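Local coordinates for protein meso-diaminopimelate dehydrogenase (Clostridium tetani, PDB 3WGY) that catalyses the reversible NADP-dependent oxidative deamination of meso-diaminopimelate, here as an engineered variant crystallised with 4-methyl-2-oxovalerate, at residues B[80-85]-B[105-110]; B[168-172]-B[240-246]; B[183-187]-B[264-270]; B[32-36]-B[55-59]; B[141-145]-B[187-191]. The protein carries 6 engineered substitutions. All coordinates share one frame; numbering follows the deposited sequence.

Contact 1 (B[80-85]-B[105-110]); sequences GPMIAS and RMDEIS
Pro81 and Ala84 pack against Met106 and Ile109 in a buried, apolar helix-helix contact on one face of the N-terminal parallel sheet. The axes of 80-84 and 105-110 run almost parallel, crossing at -17° and approaching to 9.0 Å. The pyrrolidine ring of Pro81 is held from three directions. Its CB presses on Ile109 CD1 at 3.3 Å, tighter than a usual carbon contact. Its CG lies 3.3 Å from Arg105 NH1, and its CD meets Met106 SD at 3.7 Å. Pro81 CB and Ile109 CD1 sit over the same face of the Arg105 guanidinium, near its rim, so the planar group of this exposed arginine packs on the apolar pair. The near-parallel course suits a Rossmann-type fold: both helices lie in crossovers between parallel strands, 80-84 leading from 65-68 to 88-90 and 99-113 on to 116-118. Met106 curls through three similar torsions (chi1 -63°, chi2 -65°), which folds its CE back to 3.6 Å from Gly80 O. The same methyl touches Ala84 CB, which also rests on Ile109 CG2 at 3.8 Å. Beneath the helices, Met106 and Ala84 reach Ser117 on strand 116-118, and Ser110 OG is hydrogen-bonded to Ser117 OG.

Contact 2 (B[168-172]-B[240-246]); sequences NGIQY and LKLNHAG
Tyr172 and His244 have matching first torsions, each CG anti to its own carbonyl carbon (chi1 -67° and -64°), and the two side chains thereby meet at their ends. Tyr172 OH and His244 ND1 are 2.7 Å apart in a hydrogen bond whose proton could belong to either. ND1 lies in the plane of the phenol; the ring planes are turned 43° to each other, and the rings meet rim to rim with neither over the other's face. A water 2.5 Å from Tyr172 OH accepts the backbone N-H of Gly246 at 2.8 Å, tying the hydroxyl to the loop beyond the helix as well. Ile170 wedges in alongside: its CD1 reaches His244 O at 3.5 Å and its CG2 meets Leu240 CD1 at 3.8 Å. The other methyl of Leu240, CD2, lies 3.4 Å from Asn168 ND2, while the amide of Asn168 has its polar partners in Arg161 and Glu237. Lys150 makes a cation-pi contact with the Tyr172 ring. A helix C-terminus thus packs on a strand of the mixed sheet, an alpha/beta layer of the diaminopimelate dehydrogenase C-terminal domain, in which the Ile170 side chain lies about 10 Å from the bound oxo acid.

Contact 3 (B[183-187]-B[264-270]); sequences ARSGE and KQVMEFN
Ala183, in the last turn of helix 177-184, just brings its carbonyl O to Val266 CG1 at 4.5 Å. Arg184 follows with the main polar link. Its chain stays extended from CG to NE and lays the guanidinium side-on against Glu268: NE donates to OE2 at 2.9 Å and NH2 to OE1 at 2.8 Å. The two flat groups are nearly coplanar, 17° apart, and OE1 is met through its syn lone pair. Asn270 ND2 donates to OE1 too, at 3.0 Å, but from above the carboxylate plane, so two donors grip this oxygen and help fix the rotation of the carboxylate. The backbone O of Arg184 rests on Val266 CG2 at 3.6 Å. Ser185 leaves the helix and turns its OG back to Lys182 O. At Gly186 the bare CA lies directly against the aliphatic chain of Lys264, 3.3 Å from CD. Lys264 then bends at its last torsion (chi4 -70°), bringing NZ close to the Gly186-Glu187 peptide without a hydrogen bond to it. The strand beneath is, within this chain, an edge of the three-stranded antiparallel sheet; its 265-270 portion pairs antiparallel with a strand of the second subunit, making the continuous intersubunit beta-sheet that joins the dimer.

Contact 4 (B[32-36]-B[55-59]); sequences EAIFT and RLELY
Phe35 leaves strand 29-36 with its CB directed at the turn 55-59, and its ring takes Leu56 over one face and turns an edge to Tyr59. From CB the ring begins at CG, 3.8 Å from Leu56 CD1. On one flank, CD2 and CE2 each lie 3.5 Å from that same methyl; on the other, CD1 is at 4.0 Å. Leu56 CD1 therefore stands over the ring centre, only 14° off the normal, in a CH-pi contact. It gets there because Leu56 CG is anti to the backbone N (chi1 178°), which swings the branch back to the strand. Farther out a second partner joins: Phe35 CE1 meets Tyr59 CD1 at 3.8 Å, and CZ, the tip, meets Tyr59 CG at 3.7 Å. The pair is T-shaped, Phe35 edge to Tyr59 face, with planes 72° apart. Ala33 CB adds a looser touch on Tyr59 CE2 at 4.2 Å. A backbone bond from Tyr59 N to Leu56 O holds the turn. Val51 on the adjacent strand 50-52 and Met66 on strand 65-68, beyond 5-10, extend the apolar patch. It lies on the sheet of a Rossmann-type domain, in which 29-36 is next to the outermost strand 50-52; Phe35 lies near, without touching, a GxGxxG sequence consistent with the dinucleotide-binding turn of such folds.

Contact 5 (B[141-145]-B[187-191]); sequences KGKTH and EQCDF
Lys143 and Asp190 supply the charge in this contact, His145 and Phe191 the aromatic pairing. Lys143 NZ donates to Asp190 OD1 at 2.9 Å in a salt bridge, reaching the oxygen on its syn side but 29° out of the carboxylate plane. The lysine chain is extended until its last torsion, where it bends (chi4 -64°) to turn NZ onto the acid. On the way its CD passes 3.1 Å from Cys189 O, so the aliphatic part of the lysine packs against the loop backbone at Cys189. The rings meet edge-to-face: the edge of Phe191 is directed at the face of His145, with planes 63° apart and centroids at 4.9 Å. Phe191 CE2 stands over the middle of the imidazole, and CD2 is 3.6 Å from His145 CE1. A carbonyl and a water lie at the imidazole's rim. Cys189 O sits in the ring plane, 3.2 Å from His145 CE1, and a water in the same plane is 2.8 Å from His145 NE2; that water also accepts a weak bond from Cys189 N. A lighter van der Waals contact sets the end of the Gln188 side chain against the CA of Gly142. The strand carrying Lys143 and His145 is an edge of the three-stranded antiparallel sheet, bonded through its backbone to Ser256 and Ile254 of strand 249-258. The loop 187-191 passes over the face of the sheet from which Lys143 and His145 project, on its way from helix 177-184 to helix 193-196, and that first helix closes the aromatic pair, Ala183 touching His145 while Ala179 and Lys182 touch Phe191.

The five contacts fall into two groups. Contacts 1 and 4 share the parallel-sheet domain, their centres 17 Å apart, and touch where Ile83 CD1 packs on Leu56 CD2. Contacts 3 and 5 form a continuous patch with centres 9 Å apart: Glu187 belongs to both, and Ala183 CB touches His145 CD2 at 3.9 Å. They engage the two strands that are outermost, within this chain, in one antiparallel sheet. Contact 2 stands apart, about 17 Å from contacts 3 and 5 by nearest atoms, although strand 166-175 is followed by helix 177-184. Its Ile170 side chain lies about 10 Å from the bound oxo acid, whose pocket is lined by Ser153, the engineered Leu154, Gly155 and His156.

Contact 1 (B[80-85]-B[105-110])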
# COMPACT_ATOMS: atom_id res chain seq x y z
N GLY B 80 0.56 -10.29 -26.47
CA GLY B 80 -0.26 -9.31 -25.79
C GLY B 80 -0.67 -8.41 -26.94
O GLY B 80 -1.83 -8.01 -27.05
N PRO B 81 0.27 -8.10 -27.84
CA PRO B 81 0.04 -7.25 -29.01
C PRO B 81 -1.07 -7.76 -29.93
O PRO B 81 -1.87 -6.98 -30.44
CB PRO B 81 1.40 -7.26 -29.69
CG PRO B 81 2.32 -7.24 -28.53
CD PRO B 81 1.72 -8.31 -27.65
N MET B 82 -1.11 -9.07 -30.13
CA MET B 82 -2.12 -9.66 -31.00
C MET B 82 -3.52 -9.58 -30.40
O MET B 82 -4.50 -9.41 -31.13
CB MET B 82 -1.77 -11.11 -31.31
CG MET B 82 -0.37 -11.31 -31.88
SD MET B 82 0.10 -10.12 -33.18
CE MET B 82 -1.16 -10.44 -34.44
N ILE B 83 -3.62 -9.70 -29.08
CA ILE B 83 -4.92 -9.64 -28.41
C ILE B 83 -5.36 -8.19 -28.20
O ILE B 83 -6.55 -7.88 -28.24
CB ILE B 83 -4.89 -10.30 -27.00
CG1 ILE B 83 -4.07 -11.59 -27.03
CG2 ILE B 83 -6.32 -10.56 -26.53
CD1 ILE B 83 -4.60 -12.65 -27.95
N ALA B 84 -4.39 -7.31 -27.97
CA ALA B 84 -4.68 -5.90 -27.74
C ALA B 84 -5.43 -5.23 -28.88
O ALA B 84 -6.21 -4.31 -28.66
CB ALA B 84 -3.38 -5.14 -27.45
N SER B 85 -5.18 -5.68 -30.11
CA SER B 85 -5.84 -5.11 -31.27
C SER B 85 -7.30 -5.53 -31.35
O SER B 85 -8.04 -5.05 -32.20
CB SER B 85 -5.15 -5.55 -32.56
OG SER B 85 -3.85 -4.99 -32.67
N ARG B 105 5.01 -0.79 -27.21
CA ARG B 105 4.37 -1.72 -28.15
C ARG B 105 2.87 -1.81 -27.90
O ARG B 105 2.06 -1.63 -28.81
CB ARG B 105 5.00 -3.11 -28.01
CG ARG B 105 4.39 -4.18 -28.94
CD ARG B 105 5.31 -4.48 -30.14
NE ARG B 105 4.56 -4.78 -31.37
CZ ARG B 105 4.20 -6.00 -31.77
NH1 ARG B 105 4.51 -7.07 -31.05
NH2 ARG B 105 3.52 -6.14 -32.90
N MET B 106 2.50 -2.10 -26.65
CA MET B 106 1.10 -2.23 -26.29
C MET B 106 0.34 -0.91 -26.41
O MET B 106 -0.85 -0.90 -26.71
CB MET B 106 0.98 -2.77 -24.87
CG MET B 106 1.56 -4.16 -24.69
SD MET B 106 0.66 -5.39 -25.62
CE MET B 106 -0.75 -5.70 -24.58
N ASP B 107 1.03 0.20 -26.15
CA ASP B 107 0.40 1.52 -26.22
C ASP B 107 -0.04 1.84 -27.65
O ASP B 107 -1.17 2.26 -27.88
CB ASP B 107 1.37 2.59 -25.72
CG ASP B 107 0.70 3.95 -25.55
OD1 ASP B 107 -0.42 4.00 -24.99
OD2 ASP B 107 1.30 4.97 -25.96
N GLU B 108 0.86 1.62 -28.61
CA GLU B 108 0.55 1.87 -30.01
C GLU B 108 -0.65 1.04 -30.45
O GLU B 108 -1.65 1.57 -30.93
CB GLU B 108 1.76 1.54 -30.89
CG GLU B 108 1.43 0.65 -32.08
CD GLU B 108 2.63 0.37 -32.96
OE1 GLU B 108 3.13 1.33 -33.59
OE2 GLU B 108 3.08 -0.80 -33.01
N ILE B 109 -0.54 -0.28 -30.27
CA ILE B 109 -1.60 -1.20 -30.66
C ILE B 109 -2.92 -0.90 -29.97
O ILE B 109 -3.98 -0.95 -30.60
CB ILE B 109 -1.18 -2.65 -30.34
CG1 ILE B 109 0.12 -2.98 -31.08
CG2 ILE B 109 -2.29 -3.60 -30.73
CD1 ILE B 109 0.95 -4.06 -30.42
N SER B 110 -2.86 -0.58 -28.68
CA SER B 110 -4.06 -0.27 -27.92
C SER B 110 -4.79 0.94 -28.50
O SER B 110 -5.98 0.86 -28.84
CB SER B 110 -3.70 -0.00 -26.45
OG SER B 110 -3.10 -1.14 -25.86
O HOH W 1 -4.29 -1.84 -33.07

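Contact 2 (B[168-172]-B[240-246])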
# COMPACT_ATOMS: atom_id res chain seq x y z
N ASN B 168 17.95 -34.89 -8.43
CA ASN B 168 16.89 -33.91 -8.51
C ASN B 168 17.11 -32.91 -7.38
O ASN B 168 17.92 -33.15 -6.49
CB ASN B 168 15.54 -34.63 -8.38
CG ASN B 168 14.39 -33.76 -8.84
OD1 ASN B 168 14.60 -32.68 -9.37
ND2 ASN B 168 13.17 -34.24 -8.63
N GLY B 169 16.40 -31.79 -7.43
CA GLY B 169 16.57 -30.79 -6.39
C GLY B 169 15.75 -29.53 -6.59
O GLY B 169 15.09 -29.35 -7.61
N ILE B 170 15.81 -28.65 -5.61
CA ILE B 170 15.09 -27.39 -5.66
C ILE B 170 15.88 -26.31 -4.91
O ILE B 170 16.59 -26.61 -3.95
CB ILE B 170 13.69 -27.54 -5.01
CG1 ILE B 170 12.85 -26.27 -5.23
CG2 ILE B 170 13.84 -27.80 -3.51
CD1 ILE B 170 11.37 -26.44 -4.88
N GLN B 171 15.77 -25.07 -5.37
CA GLN B 171 16.46 -23.95 -4.74
C GLN B 171 15.44 -22.93 -4.23
O GLN B 171 14.33 -22.84 -4.76
CB GLN B 171 17.39 -23.25 -5.76
CG GLN B 171 18.02 -21.94 -5.26
CD GLN B 171 17.21 -20.68 -5.58
OE1 GLN B 171 15.99 -20.73 -5.75
NE2 GLN B 171 17.89 -19.54 -5.66
N TYR B 172 15.82 -22.19 -3.20
CA TYR B 172 14.99 -21.14 -2.61
C TYR B 172 15.86 -19.93 -2.35
O TYR B 172 17.00 -20.06 -1.88
CB TYR B 172 14.41 -21.56 -1.26
CG TYR B 172 13.41 -22.68 -1.29
CD1 TYR B 172 12.09 -22.46 -1.70
CD2 TYR B 172 13.77 -23.97 -0.89
CE1 TYR B 172 11.16 -23.49 -1.70
CE2 TYR B 172 12.85 -25.00 -0.90
CZ TYR B 172 11.55 -24.76 -1.30
OH TYR B 172 10.64 -25.78 -1.29
N LEU B 240 11.30 -34.62 -1.21
CA LEU B 240 11.27 -33.54 -2.19
C LEU B 240 9.83 -33.36 -2.70
O LEU B 240 9.28 -32.26 -2.69
CB LEU B 240 12.20 -33.85 -3.36
CG LEU B 240 12.42 -32.68 -4.32
CD1 LEU B 240 12.95 -31.50 -3.55
CD2 LEU B 240 13.40 -33.08 -5.42
N LYS B 241 9.21 -34.46 -3.13
CA LYS B 241 7.84 -34.43 -3.63
C LYS B 241 6.88 -33.96 -2.52
O LYS B 241 5.98 -33.16 -2.76
CB LYS B 241 7.43 -35.82 -4.12
CG LYS B 241 5.96 -35.97 -4.51
CD LYS B 241 5.65 -35.43 -5.91
CE LYS B 241 5.57 -36.54 -6.95
NZ LYS B 241 6.86 -37.26 -7.18
N LEU B 242 7.09 -34.46 -1.31
CA LEU B 242 6.25 -34.12 -0.17
C LEU B 242 6.36 -32.71 0.40
O LEU B 242 5.36 -32.07 0.70
CB LEU B 242 6.49 -35.09 0.98
CG LEU B 242 5.85 -36.48 0.95
CD1 LEU B 242 6.36 -37.28 2.14
CD2 LEU B 242 4.33 -36.34 0.99
N ASN B 243 7.58 -32.21 0.54
CA ASN B 243 7.75 -30.91 1.17
C ASN B 243 8.29 -29.76 0.32
O ASN B 243 8.56 -28.68 0.84
CB ASN B 243 8.65 -31.10 2.40
CG ASN B 243 8.13 -32.18 3.34
OD1 ASN B 243 6.94 -32.21 3.68
ND2 ASN B 243 9.01 -33.08 3.76
N HIS B 244 8.42 -29.97 -0.98
CA HIS B 244 8.97 -28.91 -1.82
C HIS B 244 8.20 -28.69 -3.09
O HIS B 244 8.77 -28.71 -4.19
CB HIS B 244 10.44 -29.21 -2.12
CG HIS B 244 11.31 -29.21 -0.89
ND1 HIS B 244 11.74 -28.05 -0.29
CD2 HIS B 244 11.77 -30.23 -0.13
CE1 HIS B 244 12.43 -28.35 0.80
NE2 HIS B 244 12.46 -29.67 0.92
N ALA B 245 6.90 -28.46 -2.95
CA ALA B 245 6.03 -28.22 -4.08
C ALA B 245 6.49 -26.94 -4.76
O ALA B 245 6.34 -26.78 -5.97
CB ALA B 245 4.58 -28.08 -3.60
N GLY B 246 7.05 -26.03 -3.96
CA GLY B 246 7.56 -24.77 -4.48
C GLY B 246 6.54 -23.79 -5.03
O GLY B 246 6.85 -23.00 -5.92
O HOH W 2 8.13 -25.39 -1.51

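Contact 3 (B[183-187]-B[264-270])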
# COMPACT_ATOMS: atom_id res chain seq x y z
N ALA B 183 17.00 -3.01 7.99
CA ALA B 183 16.20 -2.16 7.13
C ALA B 183 15.07 -1.58 7.98
O ALA B 183 14.86 -0.37 8.00
CB ALA B 183 15.62 -2.97 5.97
N ARG B 184 14.36 -2.46 8.69
CA ARG B 184 13.25 -2.05 9.54
C ARG B 184 13.66 -1.11 10.65
O ARG B 184 12.84 -0.35 11.17
CB ARG B 184 12.57 -3.27 10.14
CG ARG B 184 11.72 -4.04 9.16
CD ARG B 184 11.46 -5.43 9.69
NE ARG B 184 10.50 -6.14 8.86
CZ ARG B 184 10.34 -7.45 8.87
NH1 ARG B 184 11.09 -8.19 9.68
NH2 ARG B 184 9.43 -8.02 8.10
N SER B 185 14.93 -1.18 11.06
CA SER B 185 15.39 -0.28 12.10
C SER B 185 15.49 1.05 11.37
O SER B 185 15.36 1.10 10.15
CB SER B 185 16.77 -0.70 12.62
OG SER B 185 17.77 -0.49 11.65
N GLY B 186 15.70 2.14 12.08
CA GLY B 186 15.78 3.42 11.38
C GLY B 186 17.12 3.72 10.73
O GLY B 186 17.22 4.65 9.92
N GLU B 187 18.15 2.94 11.06
CA GLU B 187 19.48 3.19 10.51
C GLU B 187 19.58 2.98 9.00
O GLU B 187 19.30 1.89 8.48
CB GLU B 187 20.51 2.32 11.23
CG GLU B 187 20.53 0.87 10.79
CD GLU B 187 21.59 0.06 11.51
OE1 GLU B 187 21.40 -0.22 12.72
OE2 GLU B 187 22.61 -0.29 10.88
N LYS B 264 13.50 8.77 12.59
CA LYS B 264 13.43 7.59 11.72
C LYS B 264 12.00 7.22 11.38
O LYS B 264 11.21 6.88 12.26
CB LYS B 264 14.13 6.41 12.40
CG LYS B 264 15.59 6.68 12.78
CD LYS B 264 16.10 5.63 13.76
CE LYS B 264 17.59 5.80 14.06
NZ LYS B 264 18.48 5.44 12.91
N GLN B 265 11.66 7.28 10.10
CA GLN B 265 10.31 6.94 9.66
C GLN B 265 10.41 5.73 8.74
O GLN B 265 11.11 5.76 7.73
CB GLN B 265 9.70 8.12 8.90
CG GLN B 265 9.97 9.48 9.56
CD GLN B 265 9.01 9.81 10.70
OE1 GLN B 265 8.89 9.07 11.68
NE2 GLN B 265 8.33 10.95 10.57
N VAL B 266 9.71 4.65 9.09
CA VAL B 266 9.76 3.45 8.27
C VAL B 266 8.40 2.93 7.82
O VAL B 266 7.48 2.76 8.63
CB VAL B 266 10.48 2.29 9.01
CG1 VAL B 266 10.63 1.09 8.08
CG2 VAL B 266 11.84 2.75 9.53
N MET B 267 8.30 2.67 6.52
CA MET B 267 7.10 2.14 5.89
C MET B 267 7.45 0.76 5.36
O MET B 267 8.56 0.53 4.84
CB MET B 267 6.69 3.02 4.71
CG MET B 267 6.41 4.47 5.06
SD MET B 267 6.41 5.51 3.57
CE MET B 267 5.01 4.85 2.71
N GLU B 268 6.53 -0.18 5.49
CA GLU B 268 6.77 -1.53 5.02
C GLU B 268 5.52 -2.16 4.44
O GLU B 268 4.42 -1.96 4.94
CB GLU B 268 7.30 -2.40 6.18
CG GLU B 268 7.43 -3.88 5.82
CD GLU B 268 8.08 -4.74 6.91
OE1 GLU B 268 8.02 -5.98 6.77
OE2 GLU B 268 8.65 -4.20 7.88
N PHE B 269 5.70 -2.89 3.35
CA PHE B 269 4.61 -3.63 2.72
C PHE B 269 5.22 -5.01 2.50
O PHE B 269 6.36 -5.12 2.05
CB PHE B 269 4.23 -3.03 1.36
CG PHE B 269 3.13 -3.80 0.65
CD1 PHE B 269 1.80 -3.62 1.00
CD2 PHE B 269 3.45 -4.71 -0.34
CE1 PHE B 269 0.78 -4.35 0.36
CE2 PHE B 269 2.45 -5.44 -0.99
CZ PHE B 269 1.11 -5.26 -0.64
N ASN B 270 4.48 -6.06 2.83
CA ASN B 270 5.02 -7.39 2.61
C ASN B 270 3.90 -8.37 2.32
O ASN B 270 2.74 -8.12 2.65
CB ASN B 270 5.88 -7.86 3.80
CG ASN B 270 5.07 -8.09 5.05
OD1 ASN B 270 4.11 -8.86 5.04
ND2 ASN B 270 5.47 -7.45 6.14

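Contact 4 (B[32-36]-B[55-59])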
# COMPACT_ATOMS: atom_id res chain seq x y z
N GLU B 32 -16.37 -15.83 -19.60
CA GLU B 32 -17.00 -16.11 -20.88
C GLU B 32 -16.31 -17.26 -21.59
O GLU B 32 -16.96 -18.19 -22.07
CB GLU B 32 -16.96 -14.86 -21.76
CG GLU B 32 -18.33 -14.36 -22.20
CD GLU B 32 -19.36 -14.36 -21.08
OE1 GLU B 32 -19.85 -15.45 -20.71
OE2 GLU B 32 -19.66 -13.26 -20.55
N ALA B 33 -14.99 -17.22 -21.65
CA ALA B 33 -14.24 -18.27 -22.31
C ALA B 33 -12.79 -18.34 -21.87
O ALA B 33 -12.20 -17.37 -21.40
CB ALA B 33 -14.30 -18.07 -23.82
N ILE B 34 -12.23 -19.53 -22.02
CA ILE B 34 -10.84 -19.79 -21.70
C ILE B 34 -10.27 -20.26 -23.02
O ILE B 34 -10.65 -21.31 -23.54
CB ILE B 34 -10.71 -20.89 -20.64
CG1 ILE B 34 -11.38 -20.45 -19.35
CG2 ILE B 34 -9.24 -21.18 -20.38
CD1 ILE B 34 -11.49 -21.56 -18.33
N PHE B 35 -9.36 -19.47 -23.58
CA PHE B 35 -8.74 -19.81 -24.85
C PHE B 35 -7.46 -20.60 -24.66
O PHE B 35 -6.58 -20.20 -23.90
CB PHE B 35 -8.51 -18.51 -25.63
CG PHE B 35 -9.77 -17.74 -25.88
CD1 PHE B 35 -10.70 -18.19 -26.82
CD2 PHE B 35 -10.10 -16.64 -25.10
CE1 PHE B 35 -11.93 -17.55 -26.97
CE2 PHE B 35 -11.33 -16.00 -25.24
CZ PHE B 35 -12.25 -16.46 -26.18
N THR B 36 -7.36 -21.72 -25.35
CA THR B 36 -6.19 -22.58 -25.24
C THR B 36 -5.69 -23.11 -26.58
O THR B 36 -6.47 -23.29 -27.51
CB THR B 36 -6.48 -23.78 -24.36
OG1 THR B 36 -5.37 -24.67 -24.39
CG2 THR B 36 -7.72 -24.51 -24.86
N ARG B 55 -10.12 -19.37 -32.49
CA ARG B 55 -11.43 -18.72 -32.54
C ARG B 55 -11.53 -17.53 -31.59
O ARG B 55 -12.63 -17.10 -31.24
CB ARG B 55 -12.53 -19.73 -32.22
CG ARG B 55 -12.67 -20.81 -33.29
CD ARG B 55 -13.45 -22.00 -32.78
NE ARG B 55 -14.86 -21.71 -32.54
CZ ARG B 55 -15.78 -21.57 -33.49
NH1 ARG B 55 -15.45 -21.67 -34.77
NH2 ARG B 55 -17.05 -21.35 -33.15
N LEU B 56 -10.38 -17.00 -31.18
CA LEU B 56 -10.36 -15.85 -30.28
C LEU B 56 -11.09 -14.67 -30.90
O LEU B 56 -11.93 -14.04 -30.27
CB LEU B 56 -8.92 -15.44 -29.99
CG LEU B 56 -8.78 -14.22 -29.08
CD1 LEU B 56 -9.47 -14.50 -27.76
CD2 LEU B 56 -7.32 -13.92 -28.87
N GLU B 57 -10.76 -14.38 -32.16
CA GLU B 57 -11.35 -13.29 -32.91
C GLU B 57 -12.88 -13.27 -32.88
O GLU B 57 -13.50 -12.21 -32.96
CB GLU B 57 -10.89 -13.37 -34.36
CG GLU B 57 -10.99 -14.78 -34.95
CD GLU B 57 -10.62 -14.84 -36.42
OE1 GLU B 57 -10.59 -15.96 -36.98
OE2 GLU B 57 -10.36 -13.77 -37.02
N LEU B 58 -13.50 -14.44 -32.77
CA LEU B 58 -14.95 -14.54 -32.76
C LEU B 58 -15.60 -14.01 -31.49
O LEU B 58 -16.82 -13.86 -31.43
CB LEU B 58 -15.37 -16.00 -32.96
CG LEU B 58 -14.83 -16.64 -34.24
CD1 LEU B 58 -15.20 -18.12 -34.30
CD2 LEU B 58 -15.39 -15.89 -35.43
N TYR B 59 -14.79 -13.71 -30.49
CA TYR B 59 -15.32 -13.24 -29.22
C TYR B 59 -15.11 -11.74 -28.95
O TYR B 59 -15.22 -11.30 -27.80
CB TYR B 59 -14.73 -14.09 -28.09
CG TYR B 59 -15.23 -15.51 -28.10
CD1 TYR B 59 -14.82 -16.42 -29.08
CD2 TYR B 59 -16.18 -15.95 -27.16
CE1 TYR B 59 -15.34 -17.72 -29.14
CE2 TYR B 59 -16.70 -17.24 -27.21
CZ TYR B 59 -16.28 -18.12 -28.20
OH TYR B 59 -16.81 -19.38 -28.26

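Contact 5 (B[141-145]-B[187-191])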
# COMPACT_ATOMS: atom_id res chain seq x y z
N LYS B 141 13.51 11.56 1.04
CA LYS B 141 14.85 11.37 1.55
C LYS B 141 14.86 10.06 2.34
O LYS B 141 14.21 9.95 3.38
CB LYS B 141 15.26 12.54 2.44
CG LYS B 141 15.17 13.90 1.76
CD LYS B 141 16.03 13.98 0.51
CE LYS B 141 15.93 15.35 -0.14
NZ LYS B 141 16.82 15.48 -1.33
N GLY B 142 15.58 9.08 1.83
CA GLY B 142 15.64 7.79 2.49
C GLY B 142 16.03 6.72 1.49
O GLY B 142 16.42 7.03 0.37
N LYS B 143 15.90 5.46 1.89
CA LYS B 143 16.27 4.35 1.03
C LYS B 143 15.16 3.31 0.89
O LYS B 143 14.41 3.07 1.83
CB LYS B 143 17.53 3.66 1.58
CG LYS B 143 18.77 4.55 1.63
CD LYS B 143 19.99 3.82 2.18
CE LYS B 143 21.24 4.70 2.20
NZ LYS B 143 21.68 5.11 0.83
N THR B 144 15.04 2.71 -0.29
CA THR B 144 14.03 1.68 -0.50
C THR B 144 14.73 0.34 -0.55
O THR B 144 15.79 0.20 -1.14
CB THR B 144 13.29 1.85 -1.84
OG1 THR B 144 12.66 3.14 -1.88
CG2 THR B 144 12.23 0.77 -1.98
N HIS B 145 14.11 -0.66 0.08
CA HIS B 145 14.66 -2.00 0.11
C HIS B 145 13.60 -3.03 -0.25
O HIS B 145 12.60 -3.17 0.46
CB HIS B 145 15.22 -2.30 1.50
CG HIS B 145 16.34 -1.41 1.91
ND1 HIS B 145 17.53 -1.32 1.21
CD2 HIS B 145 16.48 -0.57 2.97
CE1 HIS B 145 18.34 -0.48 1.81
NE2 HIS B 145 17.73 -0.01 2.89
N GLU B 187 18.15 2.94 11.06
CA GLU B 187 19.48 3.19 10.51
C GLU B 187 19.58 2.98 9.00
O GLU B 187 19.30 1.89 8.48
CB GLU B 187 20.51 2.32 11.23
CG GLU B 187 20.53 0.87 10.79
CD GLU B 187 21.59 0.06 11.51
OE1 GLU B 187 21.40 -0.22 12.72
OE2 GLU B 187 22.61 -0.29 10.88
N GLN B 188 19.98 4.03 8.30
CA GLN B 188 20.12 3.97 6.85
C GLN B 188 21.37 3.20 6.44
O GLN B 188 22.38 3.22 7.15
CB GLN B 188 20.15 5.38 6.26
CG GLN B 188 18.82 5.84 5.67
CD GLN B 188 18.80 7.33 5.31
OE1 GLN B 188 18.87 8.19 6.19
NE2 GLN B 188 18.70 7.63 4.02
N CYS B 189 21.30 2.52 5.30
CA CYS B 189 22.42 1.76 4.80
C CYS B 189 22.09 1.14 3.46
O CYS B 189 20.92 1.02 3.09
CB CYS B 189 22.79 0.64 5.78
SG CYS B 189 21.47 -0.57 5.99
N ASP B 190 23.12 0.75 2.73
CA ASP B 190 22.96 0.10 1.44
C ASP B 190 23.39 -1.33 1.73
O ASP B 190 24.27 -1.57 2.55
CB ASP B 190 23.87 0.75 0.40
CG ASP B 190 23.60 2.24 0.23
OD1 ASP B 190 22.51 2.59 -0.25
OD2 ASP B 190 24.48 3.05 0.59
N PHE B 191 22.76 -2.29 1.06
CA PHE B 191 23.09 -3.69 1.30
C PHE B 191 23.83 -4.30 0.13
O PHE B 191 23.56 -3.99 -1.03
CB PHE B 191 21.82 -4.50 1.56
CG PHE B 191 21.16 -4.20 2.87
CD1 PHE B 191 21.75 -4.59 4.07
CD2 PHE B 191 19.94 -3.52 2.92
CE1 PHE B 191 21.14 -4.31 5.29
CE2 PHE B 191 19.33 -3.23 4.13
CZ PHE B 191 19.92 -3.62 5.33
O HOH W 3 17.97 1.70 5.05